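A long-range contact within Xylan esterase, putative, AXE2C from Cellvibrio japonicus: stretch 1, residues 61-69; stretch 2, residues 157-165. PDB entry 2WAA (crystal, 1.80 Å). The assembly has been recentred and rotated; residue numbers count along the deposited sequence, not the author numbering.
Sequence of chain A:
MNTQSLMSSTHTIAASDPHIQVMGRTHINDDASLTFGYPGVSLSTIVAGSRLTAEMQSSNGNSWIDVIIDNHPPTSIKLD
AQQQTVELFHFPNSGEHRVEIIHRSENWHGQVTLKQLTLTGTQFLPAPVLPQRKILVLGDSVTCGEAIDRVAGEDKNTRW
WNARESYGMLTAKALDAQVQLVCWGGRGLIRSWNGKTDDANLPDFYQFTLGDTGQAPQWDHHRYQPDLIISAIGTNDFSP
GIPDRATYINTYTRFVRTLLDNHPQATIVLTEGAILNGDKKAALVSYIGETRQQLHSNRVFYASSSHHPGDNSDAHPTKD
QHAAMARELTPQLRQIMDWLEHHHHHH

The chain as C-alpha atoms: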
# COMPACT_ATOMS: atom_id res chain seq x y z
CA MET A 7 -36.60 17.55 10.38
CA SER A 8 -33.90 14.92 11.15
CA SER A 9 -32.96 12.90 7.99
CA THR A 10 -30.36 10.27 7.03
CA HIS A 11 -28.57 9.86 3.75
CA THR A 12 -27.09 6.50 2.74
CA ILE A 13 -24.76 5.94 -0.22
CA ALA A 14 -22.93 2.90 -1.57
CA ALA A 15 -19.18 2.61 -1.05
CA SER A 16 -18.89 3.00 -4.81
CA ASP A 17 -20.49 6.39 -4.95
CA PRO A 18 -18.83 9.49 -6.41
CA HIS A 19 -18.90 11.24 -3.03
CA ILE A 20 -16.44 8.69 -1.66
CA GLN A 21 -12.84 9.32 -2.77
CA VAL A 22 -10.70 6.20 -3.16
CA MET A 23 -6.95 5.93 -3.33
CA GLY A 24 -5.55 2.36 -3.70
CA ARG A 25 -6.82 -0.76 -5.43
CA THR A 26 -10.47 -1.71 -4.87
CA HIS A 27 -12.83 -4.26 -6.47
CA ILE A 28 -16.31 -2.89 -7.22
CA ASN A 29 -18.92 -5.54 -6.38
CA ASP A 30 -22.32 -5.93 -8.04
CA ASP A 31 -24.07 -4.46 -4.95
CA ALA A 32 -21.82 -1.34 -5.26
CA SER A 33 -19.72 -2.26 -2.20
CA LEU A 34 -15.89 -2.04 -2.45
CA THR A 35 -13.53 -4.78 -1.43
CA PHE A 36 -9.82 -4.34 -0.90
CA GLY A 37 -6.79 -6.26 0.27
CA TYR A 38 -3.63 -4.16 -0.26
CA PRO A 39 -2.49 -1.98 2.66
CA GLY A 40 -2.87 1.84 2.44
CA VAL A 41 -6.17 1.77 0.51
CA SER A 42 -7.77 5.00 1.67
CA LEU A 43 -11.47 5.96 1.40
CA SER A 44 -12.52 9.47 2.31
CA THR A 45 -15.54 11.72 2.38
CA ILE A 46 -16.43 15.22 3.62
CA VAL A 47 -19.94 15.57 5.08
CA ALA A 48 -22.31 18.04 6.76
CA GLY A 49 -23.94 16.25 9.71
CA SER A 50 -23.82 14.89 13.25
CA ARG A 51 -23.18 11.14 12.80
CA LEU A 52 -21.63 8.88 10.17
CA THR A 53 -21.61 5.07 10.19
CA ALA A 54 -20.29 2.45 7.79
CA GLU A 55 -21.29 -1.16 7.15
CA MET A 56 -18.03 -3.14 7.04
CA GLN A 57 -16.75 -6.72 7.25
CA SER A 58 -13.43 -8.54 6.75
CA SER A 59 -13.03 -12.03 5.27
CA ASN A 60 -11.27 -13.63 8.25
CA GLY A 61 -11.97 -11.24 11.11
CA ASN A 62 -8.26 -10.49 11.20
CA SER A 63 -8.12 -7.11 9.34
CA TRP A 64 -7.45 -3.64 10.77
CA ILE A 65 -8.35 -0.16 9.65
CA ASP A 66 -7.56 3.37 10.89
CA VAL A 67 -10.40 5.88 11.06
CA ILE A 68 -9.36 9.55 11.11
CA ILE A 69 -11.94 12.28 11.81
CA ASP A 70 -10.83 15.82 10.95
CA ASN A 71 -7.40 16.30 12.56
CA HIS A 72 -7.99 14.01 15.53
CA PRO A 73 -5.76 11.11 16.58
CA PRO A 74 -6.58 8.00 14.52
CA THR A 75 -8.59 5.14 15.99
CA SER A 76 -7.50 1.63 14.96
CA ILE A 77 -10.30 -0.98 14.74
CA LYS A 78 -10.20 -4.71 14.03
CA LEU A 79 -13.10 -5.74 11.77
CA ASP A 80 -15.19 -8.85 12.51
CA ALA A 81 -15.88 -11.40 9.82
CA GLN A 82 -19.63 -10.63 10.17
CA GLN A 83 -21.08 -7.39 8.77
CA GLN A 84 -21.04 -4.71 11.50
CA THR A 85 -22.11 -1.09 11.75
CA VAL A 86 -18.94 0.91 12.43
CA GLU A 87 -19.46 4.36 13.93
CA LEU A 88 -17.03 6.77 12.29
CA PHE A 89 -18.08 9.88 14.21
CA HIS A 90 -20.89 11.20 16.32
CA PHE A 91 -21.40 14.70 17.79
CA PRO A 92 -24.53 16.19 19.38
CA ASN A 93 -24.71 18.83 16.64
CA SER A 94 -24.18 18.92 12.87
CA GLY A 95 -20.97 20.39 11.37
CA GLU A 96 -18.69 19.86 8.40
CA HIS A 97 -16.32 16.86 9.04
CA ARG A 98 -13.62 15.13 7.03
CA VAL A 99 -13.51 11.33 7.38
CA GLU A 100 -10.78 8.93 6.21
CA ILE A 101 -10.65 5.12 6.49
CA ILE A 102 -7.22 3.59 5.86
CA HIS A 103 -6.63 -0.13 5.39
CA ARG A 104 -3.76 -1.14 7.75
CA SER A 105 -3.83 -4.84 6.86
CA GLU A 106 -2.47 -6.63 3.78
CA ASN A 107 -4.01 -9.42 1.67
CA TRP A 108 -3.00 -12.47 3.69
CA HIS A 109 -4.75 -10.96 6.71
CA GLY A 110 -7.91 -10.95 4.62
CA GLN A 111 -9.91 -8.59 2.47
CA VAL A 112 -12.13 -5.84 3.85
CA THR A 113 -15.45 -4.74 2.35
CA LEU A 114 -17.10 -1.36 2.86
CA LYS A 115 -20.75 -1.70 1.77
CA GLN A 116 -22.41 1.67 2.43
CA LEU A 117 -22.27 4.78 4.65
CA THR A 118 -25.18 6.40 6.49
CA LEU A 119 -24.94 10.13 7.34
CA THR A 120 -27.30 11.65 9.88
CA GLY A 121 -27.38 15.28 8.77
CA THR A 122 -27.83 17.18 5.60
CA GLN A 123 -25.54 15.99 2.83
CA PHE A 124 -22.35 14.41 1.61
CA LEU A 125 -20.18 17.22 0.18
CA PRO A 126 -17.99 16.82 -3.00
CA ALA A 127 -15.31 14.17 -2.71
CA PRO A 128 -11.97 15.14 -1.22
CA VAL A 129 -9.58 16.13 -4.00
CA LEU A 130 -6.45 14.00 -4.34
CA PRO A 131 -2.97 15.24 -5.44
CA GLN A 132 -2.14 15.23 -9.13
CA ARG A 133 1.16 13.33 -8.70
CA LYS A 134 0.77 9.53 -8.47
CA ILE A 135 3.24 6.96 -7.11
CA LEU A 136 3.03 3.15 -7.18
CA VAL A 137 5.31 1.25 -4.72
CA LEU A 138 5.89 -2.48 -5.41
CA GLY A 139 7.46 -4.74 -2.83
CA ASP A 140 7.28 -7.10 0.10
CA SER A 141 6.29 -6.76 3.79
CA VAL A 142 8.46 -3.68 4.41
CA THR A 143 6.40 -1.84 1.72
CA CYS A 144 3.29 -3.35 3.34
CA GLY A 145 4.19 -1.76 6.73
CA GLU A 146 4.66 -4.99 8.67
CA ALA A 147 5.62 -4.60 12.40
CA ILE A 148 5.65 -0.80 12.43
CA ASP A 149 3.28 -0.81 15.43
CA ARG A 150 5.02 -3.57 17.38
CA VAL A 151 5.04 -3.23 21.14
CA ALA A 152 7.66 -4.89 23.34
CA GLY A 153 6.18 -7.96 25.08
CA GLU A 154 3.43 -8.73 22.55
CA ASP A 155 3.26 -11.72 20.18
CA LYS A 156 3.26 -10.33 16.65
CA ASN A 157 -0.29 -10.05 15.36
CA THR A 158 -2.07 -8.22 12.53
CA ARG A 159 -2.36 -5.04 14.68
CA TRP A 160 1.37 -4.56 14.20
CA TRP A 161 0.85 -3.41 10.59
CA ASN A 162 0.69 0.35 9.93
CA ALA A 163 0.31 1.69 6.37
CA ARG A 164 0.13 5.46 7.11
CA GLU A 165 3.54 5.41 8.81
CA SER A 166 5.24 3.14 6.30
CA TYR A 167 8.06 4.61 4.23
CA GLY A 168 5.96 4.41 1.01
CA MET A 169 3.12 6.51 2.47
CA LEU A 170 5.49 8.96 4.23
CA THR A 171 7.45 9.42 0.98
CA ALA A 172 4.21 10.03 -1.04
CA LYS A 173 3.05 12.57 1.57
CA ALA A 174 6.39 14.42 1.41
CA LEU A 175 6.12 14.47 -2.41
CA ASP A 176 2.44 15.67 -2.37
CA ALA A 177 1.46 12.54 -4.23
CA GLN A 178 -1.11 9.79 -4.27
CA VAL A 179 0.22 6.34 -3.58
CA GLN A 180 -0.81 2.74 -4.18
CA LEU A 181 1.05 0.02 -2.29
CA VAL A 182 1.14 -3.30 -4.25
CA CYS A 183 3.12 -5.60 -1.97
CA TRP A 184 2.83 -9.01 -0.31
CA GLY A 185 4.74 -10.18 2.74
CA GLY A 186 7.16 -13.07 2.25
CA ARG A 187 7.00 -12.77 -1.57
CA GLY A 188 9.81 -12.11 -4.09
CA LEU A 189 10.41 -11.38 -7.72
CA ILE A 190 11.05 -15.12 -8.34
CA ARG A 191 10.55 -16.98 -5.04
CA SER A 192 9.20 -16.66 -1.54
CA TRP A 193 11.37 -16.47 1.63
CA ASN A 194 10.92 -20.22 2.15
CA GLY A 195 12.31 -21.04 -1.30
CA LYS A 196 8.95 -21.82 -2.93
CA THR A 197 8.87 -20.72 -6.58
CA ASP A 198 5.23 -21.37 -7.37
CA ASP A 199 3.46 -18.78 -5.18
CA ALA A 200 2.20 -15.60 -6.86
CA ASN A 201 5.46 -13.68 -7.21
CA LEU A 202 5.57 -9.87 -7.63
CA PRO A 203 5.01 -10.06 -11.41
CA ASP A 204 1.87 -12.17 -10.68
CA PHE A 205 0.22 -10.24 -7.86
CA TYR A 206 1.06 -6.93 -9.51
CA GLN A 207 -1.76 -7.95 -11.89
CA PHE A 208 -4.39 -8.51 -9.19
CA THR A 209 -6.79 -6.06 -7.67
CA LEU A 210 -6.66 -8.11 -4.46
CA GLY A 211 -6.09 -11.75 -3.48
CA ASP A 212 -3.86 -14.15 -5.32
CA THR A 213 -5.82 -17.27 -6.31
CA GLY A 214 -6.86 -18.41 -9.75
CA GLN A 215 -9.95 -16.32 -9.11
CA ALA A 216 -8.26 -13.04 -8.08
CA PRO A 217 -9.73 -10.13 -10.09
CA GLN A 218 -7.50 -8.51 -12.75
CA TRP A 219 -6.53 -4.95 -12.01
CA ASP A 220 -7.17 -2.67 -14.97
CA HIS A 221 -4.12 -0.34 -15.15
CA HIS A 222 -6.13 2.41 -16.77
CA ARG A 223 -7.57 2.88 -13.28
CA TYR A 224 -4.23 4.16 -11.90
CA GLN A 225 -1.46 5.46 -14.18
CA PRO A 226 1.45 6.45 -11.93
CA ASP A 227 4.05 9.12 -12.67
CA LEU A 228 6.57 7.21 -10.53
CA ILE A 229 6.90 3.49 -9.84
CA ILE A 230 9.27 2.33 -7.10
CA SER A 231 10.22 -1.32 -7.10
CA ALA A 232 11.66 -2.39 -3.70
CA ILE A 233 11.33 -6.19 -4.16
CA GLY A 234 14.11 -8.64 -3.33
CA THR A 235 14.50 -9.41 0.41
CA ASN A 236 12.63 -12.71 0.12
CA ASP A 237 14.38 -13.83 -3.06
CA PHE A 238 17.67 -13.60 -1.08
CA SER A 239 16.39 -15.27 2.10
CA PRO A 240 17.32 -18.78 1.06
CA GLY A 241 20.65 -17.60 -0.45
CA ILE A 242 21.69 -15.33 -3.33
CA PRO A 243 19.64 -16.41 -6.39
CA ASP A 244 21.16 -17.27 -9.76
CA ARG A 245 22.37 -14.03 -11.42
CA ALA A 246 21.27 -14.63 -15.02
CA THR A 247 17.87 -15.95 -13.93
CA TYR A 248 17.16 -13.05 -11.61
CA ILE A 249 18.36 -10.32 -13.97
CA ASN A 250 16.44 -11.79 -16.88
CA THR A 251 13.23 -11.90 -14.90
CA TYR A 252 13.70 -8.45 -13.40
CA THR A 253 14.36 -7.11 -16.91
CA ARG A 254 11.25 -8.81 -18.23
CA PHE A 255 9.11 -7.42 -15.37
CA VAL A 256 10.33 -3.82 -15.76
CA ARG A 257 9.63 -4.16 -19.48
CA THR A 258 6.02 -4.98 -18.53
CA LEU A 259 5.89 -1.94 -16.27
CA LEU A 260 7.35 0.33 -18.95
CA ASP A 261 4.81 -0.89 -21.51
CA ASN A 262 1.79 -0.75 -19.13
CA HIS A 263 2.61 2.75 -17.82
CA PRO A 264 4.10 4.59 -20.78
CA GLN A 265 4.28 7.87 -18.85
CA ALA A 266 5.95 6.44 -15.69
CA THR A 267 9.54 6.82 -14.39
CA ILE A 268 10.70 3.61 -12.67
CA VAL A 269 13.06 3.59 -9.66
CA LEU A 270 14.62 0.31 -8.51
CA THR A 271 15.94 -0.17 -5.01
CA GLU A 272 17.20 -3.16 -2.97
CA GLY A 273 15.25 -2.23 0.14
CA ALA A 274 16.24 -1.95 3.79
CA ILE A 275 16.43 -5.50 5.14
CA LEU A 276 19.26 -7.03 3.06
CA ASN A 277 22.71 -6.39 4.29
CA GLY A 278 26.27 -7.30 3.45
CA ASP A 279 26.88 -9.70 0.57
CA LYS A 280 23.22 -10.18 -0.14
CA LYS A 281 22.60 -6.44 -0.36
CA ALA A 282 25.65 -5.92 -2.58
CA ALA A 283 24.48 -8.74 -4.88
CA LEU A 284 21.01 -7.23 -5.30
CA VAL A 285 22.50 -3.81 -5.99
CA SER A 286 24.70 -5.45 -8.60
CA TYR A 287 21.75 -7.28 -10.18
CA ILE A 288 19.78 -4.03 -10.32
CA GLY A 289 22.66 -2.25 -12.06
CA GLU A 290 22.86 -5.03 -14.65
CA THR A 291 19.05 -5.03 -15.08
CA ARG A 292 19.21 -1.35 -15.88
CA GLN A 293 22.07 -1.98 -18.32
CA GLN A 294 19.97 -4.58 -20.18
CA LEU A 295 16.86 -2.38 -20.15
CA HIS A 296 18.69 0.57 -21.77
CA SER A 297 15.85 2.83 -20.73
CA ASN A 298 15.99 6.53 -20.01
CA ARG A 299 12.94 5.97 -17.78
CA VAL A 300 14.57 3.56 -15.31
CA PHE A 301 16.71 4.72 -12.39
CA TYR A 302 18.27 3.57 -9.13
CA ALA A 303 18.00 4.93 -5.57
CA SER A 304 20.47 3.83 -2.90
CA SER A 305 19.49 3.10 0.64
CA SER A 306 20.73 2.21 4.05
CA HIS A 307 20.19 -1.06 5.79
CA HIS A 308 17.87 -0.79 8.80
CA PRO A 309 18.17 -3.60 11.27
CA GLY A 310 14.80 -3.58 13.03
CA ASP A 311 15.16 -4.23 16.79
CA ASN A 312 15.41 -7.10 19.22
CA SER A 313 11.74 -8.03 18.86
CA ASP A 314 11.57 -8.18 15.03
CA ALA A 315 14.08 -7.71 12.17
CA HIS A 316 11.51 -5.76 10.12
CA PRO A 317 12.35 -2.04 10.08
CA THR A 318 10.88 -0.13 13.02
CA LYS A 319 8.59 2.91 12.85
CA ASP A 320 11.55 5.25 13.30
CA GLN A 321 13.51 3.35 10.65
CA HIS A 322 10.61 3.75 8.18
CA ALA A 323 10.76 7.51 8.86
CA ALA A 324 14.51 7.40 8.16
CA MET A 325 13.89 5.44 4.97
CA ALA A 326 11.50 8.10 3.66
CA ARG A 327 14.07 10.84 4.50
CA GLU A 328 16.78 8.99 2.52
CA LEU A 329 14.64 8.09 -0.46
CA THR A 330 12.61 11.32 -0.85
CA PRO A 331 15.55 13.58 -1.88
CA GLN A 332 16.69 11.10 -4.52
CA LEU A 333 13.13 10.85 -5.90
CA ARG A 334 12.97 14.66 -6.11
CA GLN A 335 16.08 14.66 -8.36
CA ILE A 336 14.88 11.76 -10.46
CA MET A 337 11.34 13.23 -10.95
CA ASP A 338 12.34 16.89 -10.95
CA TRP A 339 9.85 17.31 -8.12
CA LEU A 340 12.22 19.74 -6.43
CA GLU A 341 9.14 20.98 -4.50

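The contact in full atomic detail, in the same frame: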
# COMPACT_ATOMS: atom_id res chain seq x y z
N GLY A 61 -11.87 -11.86 9.81
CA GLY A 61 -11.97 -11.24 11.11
C GLY A 61 -10.60 -10.89 11.67
O GLY A 61 -10.43 -10.78 12.89
N ASN A 62 -9.63 -10.71 10.78
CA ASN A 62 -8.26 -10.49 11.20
C ASN A 62 -7.66 -9.23 10.54
O ASN A 62 -6.44 -9.11 10.41
CB ASN A 62 -7.47 -11.74 10.79
CG ASN A 62 -6.15 -11.89 11.52
OD1 ASN A 62 -5.97 -11.35 12.60
ND2 ASN A 62 -5.23 -12.70 10.94
N SER A 63 -8.53 -8.32 10.10
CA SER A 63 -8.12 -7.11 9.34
C SER A 63 -8.31 -5.81 10.16
O SER A 63 -9.29 -5.64 10.88
CB SER A 63 -8.92 -6.97 8.04
OG SER A 63 -8.83 -8.15 7.25
N TRP A 64 -7.37 -4.87 10.01
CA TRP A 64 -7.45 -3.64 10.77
C TRP A 64 -7.57 -2.45 9.85
O TRP A 64 -6.98 -2.41 8.73
CB TRP A 64 -6.16 -3.43 11.61
CG TRP A 64 -6.04 -4.43 12.79
CD1 TRP A 64 -5.62 -5.75 12.75
CD2 TRP A 64 -6.35 -4.15 14.17
NE1 TRP A 64 -5.63 -6.28 14.02
CE2 TRP A 64 -6.07 -5.33 14.91
CE3 TRP A 64 -6.78 -3.00 14.86
CZ2 TRP A 64 -6.26 -5.40 16.29
CZ3 TRP A 64 -6.95 -3.05 16.25
CH2 TRP A 64 -6.70 -4.26 16.95
N ILE A 65 -8.29 -1.45 10.33
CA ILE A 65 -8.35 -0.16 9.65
C ILE A 65 -8.04 0.96 10.66
O ILE A 65 -8.18 0.77 11.89
CB ILE A 65 -9.75 0.08 9.06
CG1 ILE A 65 -10.82 0.09 10.19
CG2 ILE A 65 -10.05 -0.98 7.94
CD1 ILE A 65 -12.21 0.53 9.74
N ASP A 66 -7.59 2.11 10.13
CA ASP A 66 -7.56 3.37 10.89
C ASP A 66 -8.73 4.25 10.44
O ASP A 66 -9.07 4.27 9.26
CB ASP A 66 -6.27 4.17 10.61
CG ASP A 66 -5.06 3.65 11.45
OD1 ASP A 66 -5.27 3.24 12.61
OD2 ASP A 66 -3.93 3.69 10.94
N VAL A 67 -9.33 4.95 11.39
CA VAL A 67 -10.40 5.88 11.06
C VAL A 67 -9.89 7.23 11.59
O VAL A 67 -9.46 7.32 12.72
CB VAL A 67 -11.72 5.54 11.78
CG1 VAL A 67 -12.80 6.65 11.45
CG2 VAL A 67 -12.25 4.16 11.31
N ILE A 68 -9.87 8.23 10.73
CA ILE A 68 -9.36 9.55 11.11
C ILE A 68 -10.45 10.59 10.83
O ILE A 68 -10.93 10.72 9.70
CB ILE A 68 -8.09 9.93 10.39
CG1 ILE A 68 -7.02 8.82 10.57
CG2 ILE A 68 -7.58 11.29 10.88
CD1 ILE A 68 -5.98 8.81 9.52
N ILE A 69 -10.87 11.28 11.88
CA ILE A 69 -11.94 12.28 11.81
C ILE A 69 -11.30 13.65 11.95
O ILE A 69 -10.59 13.87 12.94
CB ILE A 69 -12.91 12.10 12.95
CG1 ILE A 69 -13.44 10.66 13.00
CG2 ILE A 69 -14.05 13.16 12.82
CD1 ILE A 69 -14.11 10.23 11.68
N ASN A 157 1.04 -9.76 15.84
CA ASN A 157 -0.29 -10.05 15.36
C ASN A 157 -0.65 -8.97 14.32
O ASN A 157 0.14 -8.07 14.09
CB ASN A 157 -1.26 -10.07 16.53
CG ASN A 157 -1.45 -8.69 17.16
OD1 ASN A 157 -2.31 -7.94 16.71
ND2 ASN A 157 -0.69 -8.38 18.20
N THR A 158 -1.82 -9.06 13.69
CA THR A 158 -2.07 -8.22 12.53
C THR A 158 -2.22 -6.73 12.91
O THR A 158 -2.15 -5.86 12.03
CB THR A 158 -3.31 -8.65 11.70
OG1 THR A 158 -4.45 -8.74 12.58
CG2 THR A 158 -3.04 -10.03 11.08
N ARG A 159 -2.37 -6.43 14.21
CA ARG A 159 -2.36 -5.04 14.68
C ARG A 159 -1.01 -4.35 14.48
O ARG A 159 -0.94 -3.13 14.38
CB ARG A 159 -2.78 -4.98 16.17
CG ARG A 159 -3.15 -3.54 16.60
CD ARG A 159 -3.05 -3.40 18.13
NE ARG A 159 -1.71 -3.79 18.58
CZ ARG A 159 -0.60 -3.09 18.38
NH1 ARG A 159 -0.64 -1.92 17.78
NH2 ARG A 159 0.59 -3.57 18.81
N TRP A 160 0.05 -5.13 14.37
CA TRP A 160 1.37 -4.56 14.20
C TRP A 160 1.57 -3.85 12.85
O TRP A 160 2.55 -3.13 12.70
CB TRP A 160 2.41 -5.67 14.33
CG TRP A 160 2.70 -6.08 15.75
CD1 TRP A 160 1.86 -6.00 16.85
CD2 TRP A 160 3.91 -6.68 16.21
NE1 TRP A 160 2.50 -6.49 17.97
CE2 TRP A 160 3.75 -6.93 17.60
CE3 TRP A 160 5.10 -7.05 15.57
CZ2 TRP A 160 4.76 -7.50 18.38
CZ3 TRP A 160 6.11 -7.61 16.34
CH2 TRP A 160 5.93 -7.84 17.73
N TRP A 161 0.69 -4.07 11.88
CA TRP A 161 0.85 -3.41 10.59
C TRP A 161 0.36 -1.95 10.61
O TRP A 161 -0.70 -1.65 11.16
CB TRP A 161 0.06 -4.16 9.50
CG TRP A 161 0.77 -5.35 8.89
CD1 TRP A 161 1.10 -5.47 7.57
CD2 TRP A 161 1.16 -6.59 9.52
NE1 TRP A 161 1.70 -6.69 7.34
CE2 TRP A 161 1.75 -7.40 8.50
CE3 TRP A 161 1.07 -7.09 10.83
CZ2 TRP A 161 2.26 -8.67 8.75
CZ3 TRP A 161 1.57 -8.39 11.08
CH2 TRP A 161 2.18 -9.15 10.04
N ASN A 162 1.11 -1.05 9.99
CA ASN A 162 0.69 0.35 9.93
C ASN A 162 1.04 0.92 8.57
O ASN A 162 2.21 1.10 8.26
CB ASN A 162 1.38 1.10 11.06
CG ASN A 162 0.92 2.54 11.16
OD1 ASN A 162 0.43 3.13 10.19
ND2 ASN A 162 1.19 3.15 12.32
N ALA A 163 0.04 1.22 7.74
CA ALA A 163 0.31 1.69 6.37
C ALA A 163 0.69 3.18 6.35
O ALA A 163 1.61 3.58 5.63
CB ALA A 163 -0.96 1.45 5.48
N ARG A 164 -0.04 3.99 7.13
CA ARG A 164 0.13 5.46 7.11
C ARG A 164 1.56 5.87 7.45
O ARG A 164 2.04 6.89 6.95
CB ARG A 164 -0.72 6.15 8.20
CG ARG A 164 -2.14 6.51 7.94
CD ARG A 164 -2.93 6.63 9.34
NE ARG A 164 -2.09 7.20 10.42
CZ ARG A 164 -1.74 6.61 11.58
NH1 ARG A 164 -2.15 5.38 11.99
NH2 ARG A 164 -0.96 7.29 12.39
N GLU A 165 2.19 5.11 8.35
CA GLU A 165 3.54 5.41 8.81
C GLU A 165 4.63 4.59 8.15
O GLU A 165 5.80 4.65 8.56
CB GLU A 165 3.61 5.31 10.35
CG GLU A 165 2.70 6.40 10.90
CD GLU A 165 2.77 6.54 12.38
OE1 GLU A 165 2.09 5.76 13.07
OE2 GLU A 165 3.50 7.45 12.84
O HOH W 1 -3.80 -11.15 14.36
O HOH W 2 -4.85 -8.69 15.63
O HOH W 3 -1.93 3.05 9.08

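The hydroxyl of T158 is crowded by polar partners. Its OG1 lies 3.0 Å from N62 O, 3.0 Å from N62 OD1 and 3.1 Å from W64 NE1, so one small side chain gathers N62's backbone carbonyl and side-chain amide oxygens and W64's indole N-H. Its single proton can serve either N62 oxygen, and the coordinates do not choose between them. As an acceptor, OG1 receives a hydrogen bond from W64 NE1, a weak one, since the N-H...O angle is only 121°. A hydroxyl suits this position because it can donate and accept at once.

No backbone-to-backbone hydrogen bond joins the stretches. A strand in stretch 1 faces a short 3-10 turn, 158-160, followed by loop, and along the strand the alternate residues W64, D66 and I68 point their CA-to-CB bonds toward stretch 2. The turn is secured locally: N157 OD1 accepts from R159 N at 2.9 Å, and W160 N donates to N157 O at 3.0 Å.

The W64 indole offers its edge to T158 and one face to R159. R159 CG sits 3.6 Å from the centroid of the six-membered ring, nearly on its normal, a CH-pi contact made by the aliphatic part of the arginine while the end of its side chain leads away. Water 2 accepts from W64 NE1 (3.0 Å) and donates to N157 OD1 (2.9 Å), giving the indole N-H a second acceptor.

Farther along, opposite charges meet: R164 NH1 donates to D66 OD2 at 2.7 Å in a salt bridge, the carboxylate oxygen lying near the guanidinium plane. This pairing compensates the charge of a buried aspartate. Water 3 donates to D66 OD2 (2.8 Å) and N162 OD1 (2.6 Å) and accepts from R164 N (2.9 Å), while I68 CD1 packs against R164 CD at 3.8 Å, apolar carbon against the arginine's CD methylene.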